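Local coordinates for protein Nrps/pks (Streptomyces albus, PDB 4OPE) that probably catalyses decarboxylative Claisen condensation as a ketosynthase domain of the AT-less type I polyketide synthase that makes oxazolomycin, at residues His131-Gly136 / Thr148-Ala153; Gly126-His131 / Gly202-Ser207. One frame throughout, in Å; residues are numbered along the deposited sequence.

Contact 1 of 2, residues His131-Gly136 / Thr148-Ala153; sequences HYQLYG and TSSSYA
A 3-10 turn, residues 132-134, meets the loop, residues 148-151, that leads into helix 152-163 in the ketosynthase's thiolase fold, in the loops beyond strand 121-126 and next to the second subunit. The first shell is mostly polar, and hydroxyl groups do much of the work. Thr148 holds its hydroxyl in the crowded position between its own N and carbonyl carbon, and OG1 donates to Tyr135 O at 2.8 Å. The hydroxyl approaches in the plane of that carbonyl, with a C=O...donor angle of 152°. CG2 of Thr148 is turned toward the Tyr132 ring and lies 4.1 Å from CE2, and the two side chains cross at about a right angle. Ser149 O sits at the edge of the same ring. Two waters extend this polar seam. One donates to both Gln133 O and Thr148 O; the other donates to Tyr135 O and accepts from Thr148 N, so Tyr135 O is gripped by two donors.

At the other end, Ser150 OG takes a weak hydrogen bond from Gln133 N, 3.1 Å long and bent to 129°. The stronger partner of this hydroxyl is Asp92. The aliphatic CB atoms of Gln133 and Ser150 pack 3.9 Å apart, while Gln133 NE2 turns back to Gly130 O.

Behind this shell, Tyr132 CG lies anti to the backbone N. Its phenol OH is held by Glu89 O and Leu577 N, and Trp576 meets the ring edge-to-face. The contact borders the dimer interface, where Gln133 packs on Gln133 of the second subunit and Ala153 N hydrogen-bonds Asp173 of that subunit. An ST turn shapes the approach to the helix: Ser149 OG accepts from Ser151 N at 3.3 Å, in a nearly straight bond of 174°.

Contact 2 of 2, residues Gly126-His131 / Gly202-Ser207; sequences GLMYGH and GVNVSS
The two segments run almost parallel, their end-to-end directions 7° apart, and they begin at the ends of neighbouring strands, 121-126 and 197-204. This is the parallel pairing of adjacent strands in the mixed sheet of the N-terminal thiolase-fold half, and it ends at a glycine pair. Gly126 and Gly202 form a parallel bridge with CA atoms 4.4 Å apart. Val203 N donates to Gly126 O at 3.2 Å, nearly along the C=O axis of the acceptor (176°). The same oxygen also receives a CA-H...O contact from Gly202. Past the bridge the chains part, and water takes over from direct pairing. One water accepts from Tyr129 N and donates to Asn204 OD1. A second accepts from His131 N and donates to Val205 O at 2.9 Å.

Leu127 and Val203 lie side by side and point the same way. CD2 of Leu127 touches CG1 of Val203 at 3.4 Å, with CG1 in the crowded position between N and the carbonyl carbon. Asn204 reaches alongside Tyr129, its CG anti to the backbone N. Asn204 OD1 meets the edge of the Tyr129 ring in its plane, 3.6 Å from Tyr129 CD2, and the amide and ring planes are 45° apart. The amide nitrogen is held by Glu353 and Ala240 O. At the far end, Ser207 OG packs 3.4 Å from His131 CB, and CB of Tyr129 lies over one face of the His131 imidazole.

Strand 121-126 lies between 169-173 and 197-204 in the sheet, and Leu127 also packs on Ala171. Gln94 of helix 93-108 hydrogen-bonds both segments, NE2 to Tyr129 O and OE1 from Val205 N. Lys211 of helix 210-217 touches Tyr129, His131 and Asn204.

How the contacts relate
Both contacts are buried, but contact 2 lies nearer the middle of the chain, about 14 Å from its centre to the chain centre against about 23 Å for contact 1. Contact 2 brings together segments with 70 residues between them, helices and strand 169-173 included, and contact 1 is nested within that span, near the second subunit. They share His131. Contact 2 begins with sheet pairing and an apolar side-chain pair; contact 1 has no strand and relies on serine and threonine hydroxyls. Water bridges backbone groups in both. The two join where Tyr135 OH meets Ser207 O at 2.6 Å, a probable hydrogen bond, and where Tyr152 OH packs against Tyr129 N.

Contact 1 of 2, residues His131-Gly136 / Thr148-Ala153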
loop_
_atom_site.group_PDB
_atom_site.type_symbol
_atom_site.label_atom_id
_atom_site.label_comp_id
_atom_site.label_asym_id
_atom_site.label_seq_id
_atom_site.Cartn_x
_atom_site.Cartn_y
_atom_site.Cartn_z
ATOM N N HIS A 131 7.614 6.201 12.408
ATOM C CA HIS A 131 8.431 6.334 13.562
ATOM C C HIS A 131 7.783 6.873 14.789
ATOM O O HIS A 131 8.301 6.640 15.876
ATOM C CB HIS A 131 9.609 7.230 13.256
ATOM C CG HIS A 131 10.599 6.600 12.341
ATOM N ND1 HIS A 131 10.832 5.240 12.328
ATOM C CD2 HIS A 131 11.367 7.128 11.366
ATOM C CE1 HIS A 131 11.739 4.964 11.414
ATOM N NE2 HIS A 131 12.076 6.088 10.813
ATOM N N TYR A 132 6.671 7.577 14.665
ATOM C CA TYR A 132 6.039 8.139 15.856
ATOM C C TYR A 132 5.673 7.021 16.837
ATOM O O TYR A 132 5.719 7.236 18.069
ATOM C CB TYR A 132 4.803 8.928 15.509
ATOM C CG TYR A 132 4.297 9.825 16.612
ATOM C CD1 TYR A 132 4.996 10.969 16.968
ATOM C CD2 TYR A 132 3.084 9.571 17.260
ATOM C CE1 TYR A 132 4.514 11.837 17.946
ATOM C CE2 TYR A 132 2.604 10.419 18.238
ATOM C CZ TYR A 132 3.330 11.553 18.582
ATOM O OH TYR A 132 2.873 12.446 19.533
ATOM N N GLN A 133 5.342 5.834 16.312
ATOM C CA GLN A 133 4.987 4.729 17.200
ATOM C C GLN A 133 6.107 4.276 18.119
ATOM O O GLN A 133 5.845 3.568 19.071
ATOM C CB GLN A 133 4.469 3.531 16.415
ATOM C CG GLN A 133 5.551 2.614 15.918
ATOM C CD GLN A 133 5.041 1.664 14.861
ATOM O OE1 GLN A 133 4.214 0.769 15.131
ATOM N NE2 GLN A 133 5.570 1.818 13.646
ATOM N N LEU A 134 7.352 4.651 17.842
ATOM C CA LEU A 134 8.446 4.321 18.770
ATOM C C LEU A 134 8.328 5.039 20.098
ATOM O O LEU A 134 8.747 4.520 21.104
ATOM C CB LEU A 134 9.787 4.698 18.207
ATOM C CG LEU A 134 10.162 4.132 16.840
ATOM C CD1 LEU A 134 11.582 4.648 16.551
ATOM C CD2 LEU A 134 10.027 2.610 16.696
ATOM N N TYR A 135 7.817 6.260 20.094
ATOM C CA TYR A 135 7.614 6.979 21.337
ATOM C C TYR A 135 6.585 6.321 22.261
ATOM O O TYR A 135 5.529 5.812 21.819
ATOM C CB TYR A 135 7.163 8.411 21.096
ATOM C CG TYR A 135 8.186 9.279 20.423
ATOM C CD1 TYR A 135 9.460 9.407 20.951
ATOM C CD2 TYR A 135 7.866 9.993 19.241
ATOM C CE1 TYR A 135 10.404 10.216 20.351
ATOM C CE2 TYR A 135 8.811 10.794 18.616
ATOM C CZ TYR A 135 10.083 10.909 19.173
ATOM O OH TYR A 135 11.039 11.724 18.580
ATOM N N GLY A 136 6.907 6.374 23.563
ATOM C CA GLY A 136 5.988 5.942 24.615
ATOM C C GLY A 136 5.831 4.439 24.742
ATOM O O GLY A 136 4.915 3.979 25.421
ATOM N N THR A 148 1.272 4.749 21.302
ATOM C CA THR A 148 1.121 5.590 20.149
ATOM C C THR A 148 0.899 4.718 18.934
ATOM O O THR A 148 1.211 3.521 18.919
ATOM C CB THR A 148 2.369 6.428 19.911
ATOM O OG1 THR A 148 3.505 5.566 19.858
ATOM C CG2 THR A 148 2.550 7.466 21.024
ATOM N N SER A 149 0.366 5.331 17.893
ATOM C CA SER A 149 0.093 4.610 16.682
ATOM C C SER A 149 0.664 5.325 15.463
ATOM O O SER A 149 0.797 6.543 15.439
ATOM C CB SER A 149 -1.418 4.430 16.523
ATOM O OG SER A 149 -1.685 3.813 15.274
ATOM N N SER A 150 0.981 4.533 14.462
ATOM C CA SER A 150 1.432 5.011 13.185
ATOM C C SER A 150 0.862 4.125 12.115
ATOM O O SER A 150 1.481 3.930 11.133
ATOM C CB SER A 150 2.955 4.915 13.090
ATOM O OG SER A 150 3.562 6.001 13.774
ATOM N N SER A 151 -0.275 3.517 12.340
ATOM C CA SER A 151 -0.845 2.661 11.361
ATOM C C SER A 151 -0.925 3.385 9.980
ATOM O O SER A 151 -1.361 4.562 9.892
ATOM C CB SER A 151 -2.225 2.294 11.844
ATOM O OG SER A 151 -2.995 1.818 10.768
ATOM N N TYR A 152 -0.494 2.697 8.925
ATOM C CA TYR A 152 -0.493 3.281 7.594
ATOM C C TYR A 152 -1.920 3.313 7.064
ATOM O O TYR A 152 -2.364 4.340 6.599
ATOM C CB TYR A 152 0.406 2.542 6.596
ATOM C CG TYR A 152 1.909 2.667 6.791
ATOM C CD1 TYR A 152 2.467 3.518 7.723
ATOM C CD2 TYR A 152 2.785 1.926 5.996
ATOM C CE1 TYR A 152 3.841 3.631 7.840
ATOM C CE2 TYR A 152 4.169 1.999 6.132
ATOM C CZ TYR A 152 4.697 2.847 7.049
ATOM O OH TYR A 152 6.083 2.924 7.193
ATOM N N ALA A 153 -2.653 2.214 7.155
ATOM C CA ALA A 153 -4.059 2.220 6.757
ATOM C C ALA A 153 -4.829 3.319 7.432
ATOM O O ALA A 153 -5.726 3.890 6.819
ATOM C CB ALA A 153 -4.702 0.924 7.103
HETATM O O HOH W 1 3.452 2.279 19.898
HETATM O O HOH W 2 3.828 3.490 22.312
#

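Contact 2 of 2, residues Gly126-His131 / Gly202-Ser207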
loop_
_atom_site.group_PDB
_atom_site.type_symbol
_atom_site.label_atom_id
_atom_site.label_comp_id
_atom_site.label_asym_id
_atom_site.label_seq_id
_atom_site.Cartn_x
_atom_site.Cartn_y
_atom_site.Cartn_z
ATOM N N GLY A 126 0.857 7.171 -0.062
ATOM C CA GLY A 126 2.108 6.431 0.137
ATOM C C GLY A 126 2.824 6.881 1.376
ATOM O O GLY A 126 2.934 8.100 1.655
ATOM N N LEU A 127 3.309 5.898 2.133
ATOM C CA LEU A 127 4.175 6.139 3.308
ATOM C C LEU A 127 5.239 5.064 3.375
ATOM O O LEU A 127 5.042 3.957 2.848
ATOM C CB LEU A 127 3.355 6.057 4.562
ATOM C CG LEU A 127 2.078 6.899 4.610
ATOM C CD1 LEU A 127 0.852 6.026 4.486
ATOM C CD2 LEU A 127 2.010 7.611 5.941
HETATM N N MSE A 128 6.372 5.389 3.986
HETATM C CA MSE A 128 7.493 4.417 4.158
HETATM C C MSE A 128 8.132 4.362 5.528
HETATM O O MSE A 128 8.967 3.522 5.788
HETATM C CB MSE A 128 8.591 4.661 3.108
HETATM C CG MSE A 128 9.486 5.852 3.406
HETATM SE SE MSE A 128 11.025 5.924 2.146
HETATM C CE MSE A 128 12.261 4.589 2.904
ATOM N N TYR A 129 7.760 5.266 6.407
ATOM C CA TYR A 129 8.214 5.202 7.765
ATOM C C TYR A 129 7.035 5.428 8.662
ATOM O O TYR A 129 6.083 6.116 8.309
ATOM C CB TYR A 129 9.261 6.270 8.073
ATOM C CG TYR A 129 10.564 6.118 7.342
ATOM C CD1 TYR A 129 11.375 5.048 7.569
ATOM C CD2 TYR A 129 11.006 7.085 6.455
ATOM C CE1 TYR A 129 12.578 4.897 6.907
ATOM C CE2 TYR A 129 12.209 6.940 5.777
ATOM C CZ TYR A 129 12.995 5.843 6.021
ATOM O OH TYR A 129 14.198 5.687 5.386
ATOM N N GLY A 130 7.120 4.858 9.837
ATOM C CA GLY A 130 6.153 5.110 10.862
ATOM C C GLY A 130 6.884 5.128 12.170
ATOM O O GLY A 130 6.778 4.201 12.928
ATOM N N HIS A 131 7.614 6.201 12.408
ATOM C CA HIS A 131 8.431 6.334 13.562
ATOM C C HIS A 131 7.783 6.873 14.789
ATOM O O HIS A 131 8.301 6.640 15.876
ATOM C CB HIS A 131 9.609 7.230 13.256
ATOM C CG HIS A 131 10.599 6.600 12.341
ATOM N ND1 HIS A 131 10.832 5.240 12.328
ATOM C CD2 HIS A 131 11.367 7.128 11.366
ATOM C CE1 HIS A 131 11.739 4.964 11.414
ATOM N NE2 HIS A 131 12.076 6.088 10.813
ATOM N N GLY A 202 1.074 11.457 -0.694
ATOM C CA GLY A 202 2.025 10.800 0.164
ATOM C C GLY A 202 2.445 11.755 1.242
ATOM O O GLY A 202 2.341 12.967 1.076
ATOM N N VAL A 203 2.978 11.207 2.323
ATOM C CA VAL A 203 3.313 12.006 3.461
ATOM C C VAL A 203 4.506 11.403 4.122
ATOM O O VAL A 203 4.628 10.184 4.135
ATOM C CB VAL A 203 2.138 12.138 4.439
ATOM C CG1 VAL A 203 1.585 10.809 4.816
ATOM C CG2 VAL A 203 2.562 12.862 5.702
ATOM N N ASN A 204 5.391 12.254 4.635
ATOM C CA ASN A 204 6.533 11.802 5.375
ATOM C C ASN A 204 6.947 12.822 6.441
ATOM O O ASN A 204 7.188 13.985 6.125
ATOM C CB ASN A 204 7.651 11.599 4.384
ATOM C CG ASN A 204 8.860 10.942 4.991
ATOM O OD1 ASN A 204 8.802 9.770 5.361
ATOM N ND2 ASN A 204 9.983 11.673 5.046
ATOM N N VAL A 205 7.026 12.378 7.696
ATOM C CA VAL A 205 7.502 13.216 8.801
ATOM C C VAL A 205 8.648 12.575 9.530
ATOM O O VAL A 205 8.569 11.427 9.885
ATOM C CB VAL A 205 6.401 13.485 9.834
ATOM C CG1 VAL A 205 6.931 14.348 10.950
ATOM C CG2 VAL A 205 5.232 14.207 9.194
ATOM N N SER A 206 9.701 13.346 9.761
ATOM C CA SER A 206 10.895 12.930 10.494
ATOM C C SER A 206 10.715 13.212 11.980
ATOM O O SER A 206 11.264 14.186 12.533
ATOM C CB SER A 206 12.092 13.741 10.029
ATOM O OG SER A 206 12.350 13.478 8.676
ATOM N N SER A 207 9.956 12.346 12.608
ATOM C CA SER A 207 9.525 12.533 13.976
ATOM C C SER A 207 10.530 12.022 14.998
ATOM O O SER A 207 10.491 12.463 16.127
ATOM C CB SER A 207 8.224 11.764 14.192
ATOM O OG SER A 207 8.495 10.373 14.079
HETATM O O HOH W 3 6.671 8.067 5.860
HETATM O O HOH W 4 7.681 8.692 10.267
#